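Local coordinates for protein geranylgeranyl pyrophosphate synthetase (Pyrococcus horikoshii, PDB 1WY0) that probably catalyses the chain elongation of isoprenoid diphosphates to geranylgeranyl diphosphate, as a member of the all-helical polyprenyl synthetase family, at residues A[132-137]-A[189-194]; A[52-57]-A[70-75]; A[23-28]-A[125-130]. All blocks are in the same frame, centred on the assembly; numbering follows the deposited sequence.

Contact 1: A[132-137]-A[189-194]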
ATOM      1  N   PRO A 132      -4.272 -17.663 -18.150  1.00 66.92           N
ATOM      2  CA  PRO A 132      -5.183 -17.142 -17.127  1.00 66.87           C
ATOM      3  C   PRO A 132      -5.081 -17.894 -15.804  1.00 66.44           C
ATOM      4  O   PRO A 132      -5.045 -17.286 -14.736  1.00 65.75           O
ATOM      5  CB  PRO A 132      -6.553 -17.306 -17.780  1.00 66.88           C
ATOM      6  CG  PRO A 132      -6.254 -17.049 -19.219  1.00 66.41           C
ATOM      7  CD  PRO A 132      -4.980 -17.847 -19.430  1.00 67.21           C
ATOM      8  N   GLU A 133      -5.025 -19.219 -15.881  1.00 66.57           N
ATOM      9  CA  GLU A 133      -4.949 -20.030 -14.673  1.00 66.73           C
ATOM     10  C   GLU A 133      -3.645 -19.759 -13.915  1.00 65.05           C
ATOM     11  O   GLU A 133      -3.608 -19.649 -12.697  1.00 64.99           O
ATOM     12  CB  GLU A 133      -5.022 -21.509 -15.067  1.00 70.10           C
ATOM     13  CG  GLU A 133      -6.446 -22.077 -15.124  1.00 74.27           C
ATOM     14  CD  GLU A 133      -7.403 -21.183 -14.369  1.00 76.67           C
ATOM     15  OE1 GLU A 133      -8.009 -21.647 -13.413  1.00 78.06           O
ATOM     16  OE2 GLU A 133      -7.613 -20.054 -14.805  1.00 78.02           O
ATOM     17  N   LYS A 134      -2.533 -19.688 -14.676  1.00 62.55           N
ATOM     18  CA  LYS A 134      -1.261 -19.370 -14.034  1.00 59.51           C
ATOM     19  C   LYS A 134      -1.307 -17.986 -13.380  1.00 57.79           C
ATOM     20  O   LYS A 134      -1.017 -17.803 -12.204  1.00 58.51           O
ATOM     21  CB  LYS A 134      -0.151 -19.418 -15.086  1.00 59.44           C
ATOM     22  CG  LYS A 134       0.099 -20.833 -15.622  1.00 59.94           C
ATOM     23  CD  LYS A 134       0.367 -21.856 -14.518  1.00 59.47           C
ATOM     24  CE  LYS A 134       0.731 -23.240 -15.078  1.00 60.22           C
ATOM     25  NZ  LYS A 134       1.520 -23.970 -14.087  1.00 58.33           N
ATOM     26  N   LYS A 135      -1.665 -16.991 -14.214  1.00 55.37           N
ATOM     27  CA  LYS A 135      -1.791 -15.616 -13.731  1.00 53.28           C
ATOM     28  C   LYS A 135      -2.579 -15.542 -12.425  1.00 51.13           C
ATOM     29  O   LYS A 135      -2.171 -14.934 -11.443  1.00 50.21           O
ATOM     30  CB  LYS A 135      -2.522 -14.812 -14.813  1.00 53.44           C
ATOM     31  CG  LYS A 135      -2.262 -13.306 -14.707  1.00 55.50           C
ATOM     32  CD  LYS A 135      -2.112 -12.651 -16.082  1.00 56.10           C
ATOM     33  CE  LYS A 135      -2.131 -11.121 -16.008  1.00 56.42           C
ATOM     34  NZ  LYS A 135      -2.155 -10.561 -17.358  1.00 56.37           N
ATOM     35  N   ALA A 136      -3.781 -16.142 -12.455  1.00 49.53           N
ATOM     36  CA  ALA A 136      -4.639 -16.093 -11.278  1.00 48.15           C
ATOM     37  C   ALA A 136      -3.958 -16.709 -10.051  1.00 47.13           C
ATOM     38  O   ALA A 136      -4.151 -16.294  -8.917  1.00 46.54           O
ATOM     39  CB  ALA A 136      -5.934 -16.844 -11.594  1.00 49.05           C
ATOM     40  N   ARG A 137      -3.156 -17.759 -10.305  1.00 45.33           N
ATOM     41  CA  ARG A 137      -2.483 -18.437  -9.197  1.00 45.39           C
ATOM     42  C   ARG A 137      -1.236 -17.677  -8.731  1.00 44.09           C
ATOM     43  O   ARG A 137      -0.760 -17.845  -7.616  1.00 43.91           O
ATOM     44  CB  ARG A 137      -2.098 -19.846  -9.663  1.00 45.87           C
ATOM     45  CG  ARG A 137      -1.630 -20.725  -8.499  1.00 46.94           C
ATOM     46  CD  ARG A 137      -1.050 -22.070  -8.965  1.00 47.56           C
ATOM     47  NE  ARG A 137      -0.547 -22.816  -7.807  1.00 48.87           N
ATOM     48  CZ  ARG A 137       0.066 -23.999  -8.008  1.00 49.95           C
ATOM     49  NH1 ARG A 137       0.216 -24.481  -9.230  1.00 50.83           N
ATOM     50  NH2 ARG A 137       0.526 -24.677  -6.957  1.00 50.39           N
ATOM     51  N   GLY A 189       8.174 -18.677  -9.217  1.00 49.53           N
ATOM     52  CA  GLY A 189       9.062 -19.047 -10.296  1.00 51.67           C
ATOM     53  C   GLY A 189       8.580 -20.375 -10.839  1.00 52.59           C
ATOM     54  O   GLY A 189       8.308 -20.505 -12.031  1.00 52.69           O
ATOM     55  N   GLY A 190       8.459 -21.358  -9.954  1.00 53.44           N
ATOM     56  CA  GLY A 190       7.995 -22.670 -10.365  1.00 55.83           C
ATOM     57  C   GLY A 190       6.707 -22.605 -11.166  1.00 56.72           C
ATOM     58  O   GLY A 190       6.681 -22.965 -12.346  1.00 57.65           O
ATOM     59  N   ILE A 191       5.641 -22.133 -10.524  1.00 56.51           N
ATOM     60  CA  ILE A 191       4.316 -22.042 -11.128  1.00 56.75           C
ATOM     61  C   ILE A 191       4.370 -21.579 -12.588  1.00 57.22           C
ATOM     62  O   ILE A 191       3.622 -22.032 -13.443  1.00 57.74           O
ATOM     63  CB  ILE A 191       3.478 -21.061 -10.306  1.00 56.27           C
ATOM     64  CG1 ILE A 191       3.133 -21.667  -8.943  1.00 56.03           C
ATOM     65  CG2 ILE A 191       2.154 -20.768 -11.037  1.00 56.02           C
ATOM     66  CD1 ILE A 191       2.253 -20.741  -8.101  1.00 55.48           C
ATOM     67  N   ILE A 192       5.268 -20.610 -12.855  1.00 58.22           N
ATOM     68  CA  ILE A 192       5.323 -20.041 -14.197  1.00 59.71           C
ATOM     69  C   ILE A 192       5.903 -21.023 -15.216  1.00 60.93           C
ATOM     70  O   ILE A 192       5.770 -20.862 -16.421  1.00 59.62           O
ATOM     71  CB  ILE A 192       6.191 -18.780 -14.153  1.00 60.01           C
ATOM     72  CG1 ILE A 192       5.480 -17.673 -13.374  1.00 60.85           C
ATOM     73  CG2 ILE A 192       6.434 -18.266 -15.584  1.00 59.63           C
ATOM     74  CD1 ILE A 192       4.143 -17.284 -14.006  1.00 62.43           C
ATOM     75  N   GLY A 193       6.597 -22.054 -14.701  1.00 61.85           N
ATOM     76  CA  GLY A 193       7.251 -22.939 -15.659  1.00 64.76           C
ATOM     77  C   GLY A 193       6.955 -24.431 -15.425  1.00 66.18           C
ATOM     78  O   GLY A 193       7.488 -25.303 -16.103  1.00 66.75           O
ATOM     79  N   THR A 194       6.106 -24.733 -14.423  1.00 66.92           N
ATOM     80  CA  THR A 194       5.883 -26.150 -14.139  1.00 68.12           C
ATOM     81  C   THR A 194       4.535 -26.404 -13.456  1.00 68.83           C
ATOM     82  O   THR A 194       4.042 -25.608 -12.669  1.00 69.97           O
ATOM     83  CB  THR A 194       7.012 -26.641 -13.233  1.00 68.50           C
ATOM     84  OG1 THR A 194       7.018 -28.070 -13.233  1.00 69.52           O
ATOM     85  CG2 THR A 194       6.786 -26.149 -11.799  1.00 69.20           C
TER
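K134 and I191 meet where the first turns of helix 132-159 come up beside the C-terminal end of helix 167-193; the closest backbone approach is 6.6 Å, from K134 CA to I192 CA. K134 carries the polar half of the contact. Its chain is bent at chi2 (-54°), and this turns the ammonium toward the last turn of the partner helix. NZ donates to I191 O at 2.9 Å. It lies in the carbonyl plane, with a C=O...N angle of 147°. T194 O is also near K134 NZ, at 3.3 Å. D195, just past the segment, forms a salt bridge with the same ammonium. I191 carries the apolar half. Its CG2 meets the aliphatic part of K134, 4.1 Å from CD. Its CD1 lies 3.5 Å from R137 NE, and its CG1 sits over one face of the R137 guanidinium. R137 runs extended across this isoleucine, and its NH2 ends in a salt bridge to E197 at the start of helix 197-224. With an alanine in place of K134, the I191 carbonyl would probably lose this donor and D195 its charge partner. At this helix end the positive charge of K134 may be favoured by the helix dipole. The chemistry implies a polar tie from the ammonium to the helix end, with I191 packed against the aliphatic parts of K134 and R137.

Contact 2: A[52-57]-A[70-75]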
ATOM      1  N   PHE A  52      15.841 -12.657  -8.886  1.00 40.99           N
ATOM      2  CA  PHE A  52      16.743 -13.699  -9.366  1.00 42.65           C
ATOM      3  C   PHE A  52      16.195 -15.069  -8.992  1.00 43.67           C
ATOM      4  O   PHE A  52      16.267 -16.011  -9.774  1.00 44.49           O
ATOM      5  CB  PHE A  52      18.142 -13.536  -8.756  1.00 43.05           C
ATOM      6  CG  PHE A  52      19.149 -14.537  -9.271  1.00 43.38           C
ATOM      7  CD1 PHE A  52      19.631 -14.456 -10.572  1.00 43.90           C
ATOM      8  CD2 PHE A  52      19.604 -15.567  -8.456  1.00 43.65           C
ATOM      9  CE1 PHE A  52      20.552 -15.384 -11.052  1.00 44.71           C
ATOM     10  CE2 PHE A  52      20.526 -16.503  -8.926  1.00 44.05           C
ATOM     11  CZ  PHE A  52      21.000 -16.409 -10.229  1.00 41.42           C
ATOM     12  N   VAL A  53      15.644 -15.180  -7.792  1.00 43.06           N
ATOM     13  CA  VAL A  53      15.093 -16.445  -7.348  1.00 42.73           C
ATOM     14  C   VAL A  53      13.891 -16.798  -8.203  1.00 44.04           C
ATOM     15  O   VAL A  53      13.634 -17.971  -8.480  1.00 45.12           O
ATOM     16  CB  VAL A  53      14.700 -16.372  -5.865  1.00 42.45           C
ATOM     17  CG1 VAL A  53      13.931 -17.621  -5.445  1.00 39.95           C
ATOM     18  CG2 VAL A  53      15.956 -16.228  -5.032  1.00 40.31           C
ATOM     19  N   VAL A  54      13.163 -15.779  -8.639  1.00 43.30           N
ATOM     20  CA  VAL A  54      11.998 -16.002  -9.475  1.00 42.86           C
ATOM     21  C   VAL A  54      12.418 -16.636 -10.804  1.00 44.27           C
ATOM     22  O   VAL A  54      12.062 -17.776 -11.099  1.00 43.07           O
ATOM     23  CB  VAL A  54      11.251 -14.678  -9.771  1.00 42.83           C
ATOM     24  CG1 VAL A  54      10.067 -14.948 -10.676  1.00 41.25           C
ATOM     25  CG2 VAL A  54      10.780 -14.032  -8.464  1.00 43.01           C
ATOM     26  N   LEU A  55      13.174 -15.883 -11.599  1.00 45.61           N
ATOM     27  CA  LEU A  55      13.640 -16.348 -12.903  1.00 46.98           C
ATOM     28  C   LEU A  55      14.445 -17.641 -12.807  1.00 46.18           C
ATOM     29  O   LEU A  55      14.318 -18.512 -13.659  1.00 47.50           O
ATOM     30  CB  LEU A  55      14.482 -15.263 -13.586  1.00 45.68           C
ATOM     31  CG  LEU A  55      13.792 -13.903 -13.725  1.00 48.17           C
ATOM     32  CD1 LEU A  55      14.711 -12.921 -14.434  1.00 47.69           C
ATOM     33  CD2 LEU A  55      12.492 -14.065 -14.488  1.00 48.62           C
ATOM     34  N   THR A  56      15.270 -17.765 -11.775  1.00 46.50           N
ATOM     35  CA  THR A  56      16.072 -18.970 -11.607  1.00 46.59           C
ATOM     36  C   THR A  56      15.193 -20.156 -11.235  1.00 47.74           C
ATOM     37  O   THR A  56      15.487 -21.290 -11.614  1.00 48.45           O
ATOM     38  CB  THR A  56      17.153 -18.796 -10.517  1.00 45.45           C
ATOM     39  OG1 THR A  56      17.999 -17.691 -10.853  1.00 45.57           O
ATOM     40  CG2 THR A  56      18.010 -20.047 -10.415  1.00 44.00           C
ATOM     41  N   SER A  57      14.117 -19.899 -10.499  1.00 49.03           N
ATOM     42  CA  SER A  57      13.209 -20.965 -10.094  1.00 50.51           C
ATOM     43  C   SER A  57      12.397 -21.481 -11.266  1.00 52.66           C
ATOM     44  O   SER A  57      12.058 -22.665 -11.322  1.00 53.59           O
ATOM     45  CB  SER A  57      12.266 -20.485  -8.993  1.00 49.55           C
ATOM     46  OG  SER A  57      12.917 -20.488  -7.735  1.00 49.09           O
ATOM     47  N   TYR A  70       7.947  -9.878 -15.475  1.00 51.50           N
ATOM     48  CA  TYR A  70       7.086  -8.931 -14.771  1.00 50.93           C
ATOM     49  C   TYR A  70       6.669  -9.427 -13.388  1.00 49.28           C
ATOM     50  O   TYR A  70       6.522  -8.634 -12.460  1.00 50.14           O
ATOM     51  CB  TYR A  70       5.859  -8.579 -15.607  1.00 51.35           C
ATOM     52  CG  TYR A  70       6.116  -7.459 -16.583  1.00 52.46           C
ATOM     53  CD1 TYR A  70       6.454  -7.720 -17.908  1.00 53.96           C
ATOM     54  CD2 TYR A  70       6.021  -6.128 -16.179  1.00 53.43           C
ATOM     55  CE1 TYR A  70       6.684  -6.687 -18.806  1.00 53.11           C
ATOM     56  CE2 TYR A  70       6.251  -5.087 -17.068  1.00 54.54           C
ATOM     57  CZ  TYR A  70       6.580  -5.373 -18.384  1.00 55.47           C
ATOM     58  OH  TYR A  70       6.793  -4.339 -19.272  1.00 56.56           O
ATOM     59  N   PRO A  71       6.443 -10.739 -13.236  1.00 47.47           N
ATOM     60  CA  PRO A  71       6.056 -11.243 -11.915  1.00 46.14           C
ATOM     61  C   PRO A  71       7.226 -11.114 -10.943  1.00 45.06           C
ATOM     62  O   PRO A  71       7.031 -10.959  -9.737  1.00 44.70           O
ATOM     63  CB  PRO A  71       5.696 -12.698 -12.201  1.00 46.03           C
ATOM     64  CG  PRO A  71       5.092 -12.605 -13.551  1.00 46.54           C
ATOM     65  CD  PRO A  71       6.058 -11.703 -14.283  1.00 46.95           C
ATOM     66  N   ALA A  72       8.445 -11.195 -11.474  1.00 43.12           N
ATOM     67  CA  ALA A  72       9.647 -11.061 -10.657  1.00 40.58           C
ATOM     68  C   ALA A  72       9.776  -9.583 -10.304  1.00 38.47           C
ATOM     69  O   ALA A  72      10.187  -9.230  -9.203  1.00 36.75           O
ATOM     70  CB  ALA A  72      10.869 -11.517 -11.429  1.00 39.40           C
ATOM     71  N   VAL A  73       9.423  -8.726 -11.253  1.00 35.73           N
ATOM     72  CA  VAL A  73       9.481  -7.292 -11.027  1.00 36.01           C
ATOM     73  C   VAL A  73       8.504  -6.918  -9.916  1.00 34.64           C
ATOM     74  O   VAL A  73       8.812  -6.099  -9.059  1.00 33.57           O
ATOM     75  CB  VAL A  73       9.134  -6.515 -12.317  1.00 35.05           C
ATOM     76  CG1 VAL A  73       8.910  -5.035 -12.008  1.00 34.93           C
ATOM     77  CG2 VAL A  73      10.270  -6.663 -13.324  1.00 36.58           C
ATOM     78  N   ALA A  74       7.330  -7.541  -9.938  1.00 35.17           N
ATOM     79  CA  ALA A  74       6.293  -7.295  -8.946  1.00 34.82           C
ATOM     80  C   ALA A  74       6.871  -7.507  -7.558  1.00 35.22           C
ATOM     81  O   ALA A  74       6.744  -6.669  -6.659  1.00 34.16           O
ATOM     82  CB  ALA A  74       5.125  -8.251  -9.176  1.00 34.56           C
ATOM     83  N   ILE A  75       7.516  -8.646  -7.393  1.00 34.19           N
ATOM     84  CA  ILE A  75       8.118  -8.988  -6.125  1.00 34.86           C
ATOM     85  C   ILE A  75       9.201  -8.001  -5.688  1.00 34.81           C
ATOM     86  O   ILE A  75       9.297  -7.680  -4.504  1.00 33.12           O
ATOM     87  CB  ILE A  75       8.668 -10.426  -6.169  1.00 35.59           C
ATOM     88  CG1 ILE A  75       7.483 -11.399  -6.215  1.00 37.71           C
ATOM     89  CG2 ILE A  75       9.566 -10.698  -4.958  1.00 36.71           C
ATOM     90  CD1 ILE A  75       7.843 -12.854  -5.926  1.00 39.60           C
TER
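V54 and A72 face each other directly, and both CA-to-side-chain bonds point at the opposite helix. The two CB atoms are 3.6 Å apart. V54 straddles the alanine methyl: CG1 lies 3.6 Å from A72 CB, while CG2 is 3.9 Å from A72 CA. The valine has CG1 anti to its own backbone N (chi1 178°). This places CG2 beside that N and on the side of I75. I75 reaches back across the interface with its delta carbon. Its CD1 touches V54 CG2 at 4.1 Å. On the other flank L55 contributes the end of its side chain, with CD2 4.3 Å from A72 CB. The alanine methyl thus meets V54 head-on and L55 from one flank.

The small residue lets the backbones come close. The CA atoms of V54 and A72 are 5.6 Å apart, and the axes of the two short segments approach to 8.9 Å. The segments run nearly antiparallel, at 153°. The short helix 49-57 and the longer helix 69-90 follow each other in the chain in the all-alpha polyprenyl synthetase fold, and here they pack as a buried antiparallel pair. No hydrogen bond crosses between the segments.

The hydroxyls of T56 and S57 bond back to their own helix. T56 OG1 donates to F52 O from above the carbonyl plane, while T56 N reaches the same oxygen from the opposite face. The hydroxyl also sits over the centre of the F52 ring. S57 OG donates to V53 O, tilted 26° from the carbonyl plane, with S57 N on the opposite face. V53 and S57 also pack on A186 of helix 167-193, and I75 touches S185 of that helix.

Contact 3: A[23-28]-A[125-130]; sequences FELIPE and VARAEI
The R127 guanidinium has L25 CD2 over one face, 3.7 Å above the plane and near its centre. At its edge, close to its plane, lies the carboxylate of E24. OE2 of E24 forms a salt bridge with R127 NH1 at 3.0 Å. The two flat groups are not coplanar: their planes stand 61° apart, and a single oxygen makes the bridge. The R127 chain, extended from CG to NE, brings the charge to E24 although the CA atoms of L25 and R127 are 10.4 Å apart. L25 and R127 lie alongside each other with their chains running opposite ways, and the leucine methyl rests on the guanidinium. E24 holds its CG between the backbone N and the carbonyl carbon (chi1 83°), and its chain then runs extended toward the arginine. R127 NH2 has a second acid, E123, one turn back on helix 107-126. L25 also packs on V73 and L77 of helix 69-90. The contact joins the C-terminal end of helix 3-25 to the 125-130 segment. It is a peripheral ion pair with an apolar side chain against the guanidinium face, in the all-alpha prenyl synthetase fold.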
ATOM      1  N   PHE A  23      12.179   0.311 -14.117  1.00 42.08           N
ATOM      2  CA  PHE A  23      12.183   1.725 -14.437  1.00 43.05           C
ATOM      3  C   PHE A  23      11.280   2.172 -15.573  1.00 43.16           C
ATOM      4  O   PHE A  23      11.192   3.360 -15.864  1.00 44.04           O
ATOM      5  CB  PHE A  23      13.622   2.189 -14.649  1.00 43.72           C
ATOM      6  CG  PHE A  23      14.423   2.196 -13.376  1.00 44.79           C
ATOM      7  CD1 PHE A  23      14.049   3.018 -12.316  1.00 43.55           C
ATOM      8  CD2 PHE A  23      15.504   1.341 -13.209  1.00 44.09           C
ATOM      9  CE1 PHE A  23      14.731   2.985 -11.112  1.00 44.23           C
ATOM     10  CE2 PHE A  23      16.196   1.299 -12.004  1.00 44.97           C
ATOM     11  CZ  PHE A  23      15.808   2.123 -10.953  1.00 45.25           C
ATOM     12  N   GLU A  24      10.600   1.235 -16.221  1.00 43.50           N
ATOM     13  CA  GLU A  24       9.677   1.639 -17.266  1.00 44.28           C
ATOM     14  C   GLU A  24       8.327   1.761 -16.570  1.00 43.68           C
ATOM     15  O   GLU A  24       7.421   2.442 -17.053  1.00 45.07           O
ATOM     16  CB  GLU A  24       9.630   0.625 -18.413  1.00 47.00           C
ATOM     17  CG  GLU A  24       8.730  -0.574 -18.220  1.00 50.76           C
ATOM     18  CD  GLU A  24       8.624  -1.393 -19.496  1.00 53.04           C
ATOM     19  OE1 GLU A  24       9.668  -1.578 -20.161  1.00 54.57           O
ATOM     20  OE2 GLU A  24       7.506  -1.849 -19.831  1.00 53.72           O
ATOM     21  N   LEU A  25       8.213   1.100 -15.417  1.00 42.56           N
ATOM     22  CA  LEU A  25       7.006   1.153 -14.599  1.00 40.86           C
ATOM     23  C   LEU A  25       7.074   2.413 -13.732  1.00 39.99           C
ATOM     24  O   LEU A  25       6.068   3.087 -13.531  1.00 41.36           O
ATOM     25  CB  LEU A  25       6.895  -0.087 -13.705  1.00 39.34           C
ATOM     26  CG  LEU A  25       6.310  -1.371 -14.302  1.00 39.27           C
ATOM     27  CD1 LEU A  25       6.418  -2.483 -13.289  1.00 39.33           C
ATOM     28  CD2 LEU A  25       4.849  -1.161 -14.689  1.00 41.82           C
ATOM     29  N   ILE A  26       8.259   2.722 -13.213  1.00 38.68           N
ATOM     30  CA  ILE A  26       8.435   3.918 -12.399  1.00 39.86           C
ATOM     31  C   ILE A  26       9.475   4.829 -13.044  1.00 40.73           C
ATOM     32  O   ILE A  26      10.625   4.911 -12.610  1.00 41.03           O
ATOM     33  CB  ILE A  26       8.845   3.594 -10.924  1.00 38.76           C
ATOM     34  CG1 ILE A  26      10.114   2.744 -10.875  1.00 39.27           C
ATOM     35  CG2 ILE A  26       7.725   2.835 -10.226  1.00 39.33           C
ATOM     36  CD1 ILE A  26      10.591   2.475  -9.459  1.00 37.68           C
ATOM     37  N   PRO A  27       9.075   5.520 -14.117  1.00 41.73           N
ATOM     38  CA  PRO A  27       9.913   6.466 -14.842  1.00 44.12           C
ATOM     39  C   PRO A  27       9.844   7.865 -14.221  1.00 45.72           C
ATOM     40  O   PRO A  27       9.096   8.132 -13.292  1.00 45.27           O
ATOM     41  CB  PRO A  27       9.411   6.512 -16.287  1.00 43.49           C
ATOM     42  CG  PRO A  27       7.901   6.322 -16.142  1.00 42.32           C
ATOM     43  CD  PRO A  27       7.805   5.433 -14.816  1.00 42.26           C
ATOM     44  N   GLU A  28      10.696   8.766 -14.745  1.00 48.44           N
ATOM     45  CA  GLU A  28      10.691  10.138 -14.244  1.00 50.81           C
ATOM     46  C   GLU A  28       9.563  10.961 -14.874  1.00 51.13           C
ATOM     47  O   GLU A  28       9.734  11.663 -15.863  1.00 52.42           O
ATOM     48  CB  GLU A  28      12.045  10.769 -14.575  1.00 53.77           C
ATOM     49  CG  GLU A  28      13.204   9.779 -14.435  1.00 57.69           C
ATOM     50  CD  GLU A  28      14.468  10.406 -14.978  1.00 60.71           C
ATOM     51  OE1 GLU A  28      14.663  10.384 -16.185  1.00 61.09           O
ATOM     52  OE2 GLU A  28      15.260  10.907 -14.180  1.00 61.83           O
ATOM     53  N   VAL A 125       2.189  -7.293 -12.195  1.00 41.62           N
ATOM     54  CA  VAL A 125       1.542  -8.597 -12.211  1.00 43.57           C
ATOM     55  C   VAL A 125       0.566  -8.686 -13.380  1.00 45.44           C
ATOM     56  O   VAL A 125       0.475  -9.715 -14.042  1.00 46.84           O
ATOM     57  CB  VAL A 125       0.757  -8.852 -10.911  1.00 43.45           C
ATOM     58  CG1 VAL A 125      -0.072 -10.120 -11.039  1.00 44.04           C
ATOM     59  CG2 VAL A 125       1.718  -8.980  -9.745  1.00 45.30           C
ATOM     60  N   ALA A 126      -0.169  -7.605 -13.622  1.00 45.57           N
ATOM     61  CA  ALA A 126      -1.138  -7.571 -14.701  1.00 47.11           C
ATOM     62  C   ALA A 126      -0.470  -7.690 -16.073  1.00 49.34           C
ATOM     63  O   ALA A 126      -0.955  -8.424 -16.929  1.00 50.04           O
ATOM     64  CB  ALA A 126      -1.960  -6.287 -14.616  1.00 44.83           C
ATOM     65  N   ARG A 127       0.638  -6.978 -16.280  1.00 50.08           N
ATOM     66  CA  ARG A 127       1.363  -7.026 -17.554  1.00 51.33           C
ATOM     67  C   ARG A 127       1.982  -8.385 -17.885  1.00 52.88           C
ATOM     68  O   ARG A 127       2.484  -8.583 -18.988  1.00 54.70           O
ATOM     69  CB  ARG A 127       2.480  -5.977 -17.585  1.00 49.63           C
ATOM     70  CG  ARG A 127       2.012  -4.541 -17.596  1.00 47.84           C
ATOM     71  CD  ARG A 127       3.179  -3.619 -17.873  1.00 48.33           C
ATOM     72  NE  ARG A 127       2.790  -2.215 -17.898  1.00 47.45           N
ATOM     73  CZ  ARG A 127       3.616  -1.223 -18.208  1.00 48.37           C
ATOM     74  NH1 ARG A 127       4.877  -1.483 -18.523  1.00 48.13           N
ATOM     75  NH2 ARG A 127       3.186   0.031 -18.186  1.00 50.43           N
ATOM     76  N   ALA A 128       1.962  -9.320 -16.941  1.00 54.46           N
ATOM     77  CA  ALA A 128       2.546 -10.637 -17.184  1.00 57.05           C
ATOM     78  C   ALA A 128       1.904 -11.316 -18.393  1.00 59.55           C
ATOM     79  O   ALA A 128       0.723 -11.108 -18.682  1.00 59.20           O
ATOM     80  CB  ALA A 128       2.387 -11.518 -15.948  1.00 56.14           C
ATOM     81  N   GLU A 129       2.695 -12.133 -19.088  1.00 61.89           N
ATOM     82  CA  GLU A 129       2.226 -12.861 -20.266  1.00 62.90           C
ATOM     83  C   GLU A 129       2.132 -14.343 -19.928  1.00 63.09           C
ATOM     84  O   GLU A 129       3.024 -15.118 -20.271  1.00 62.76           O
ATOM     85  CB  GLU A 129       3.203 -12.705 -21.434  1.00 64.22           C
ATOM     86  CG  GLU A 129       4.681 -12.795 -21.083  1.00 65.57           C
ATOM     87  CD  GLU A 129       5.312 -11.431 -20.844  1.00 67.18           C
ATOM     88  OE1 GLU A 129       4.626 -10.411 -21.081  1.00 67.51           O
ATOM     89  OE2 GLU A 129       6.483 -11.386 -20.399  1.00 68.37           O
ATOM     90  N   ILE A 130       1.058 -14.743 -19.262  1.00 63.73           N
ATOM     91  CA  ILE A 130       0.904 -16.142 -18.892  1.00 64.50           C
ATOM     92  C   ILE A 130      -0.549 -16.589 -18.953  1.00 65.60           C
ATOM     93  O   ILE A 130      -1.458 -15.756 -18.978  1.00 65.48           O
ATOM     94  CB  ILE A 130       1.461 -16.388 -17.480  1.00 64.26           C
ATOM     95  CG1 ILE A 130       0.850 -15.388 -16.497  1.00 63.82           C
ATOM     96  CG2 ILE A 130       2.977 -16.252 -17.495  1.00 64.11           C
ATOM     97  CD1 ILE A 130       1.362 -15.536 -15.080  1.00 63.91           C
TER

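The three contacts lie on the same side of the chain's centre. The centres of contacts 1 and 2 are about 12 Å apart. The centres of contacts 2 and 3 are about 13 Å apart. The centres of contacts 1 and 3 are about 17 Å apart. Along the chain, contact 2 falls between the two halves of contact 3, and contact 1 comes after both. S57 packs on G189 and G190, which joins contact 2 to contact 1. Y70, P71 and A74 touch E24, R127, A128 and V125, which joins it to contact 3. K135 probably bonds A126 O and A128 O. Helices both neighbouring and distant in sequence thus meet, consistent with a single packed region on one side of the bundle.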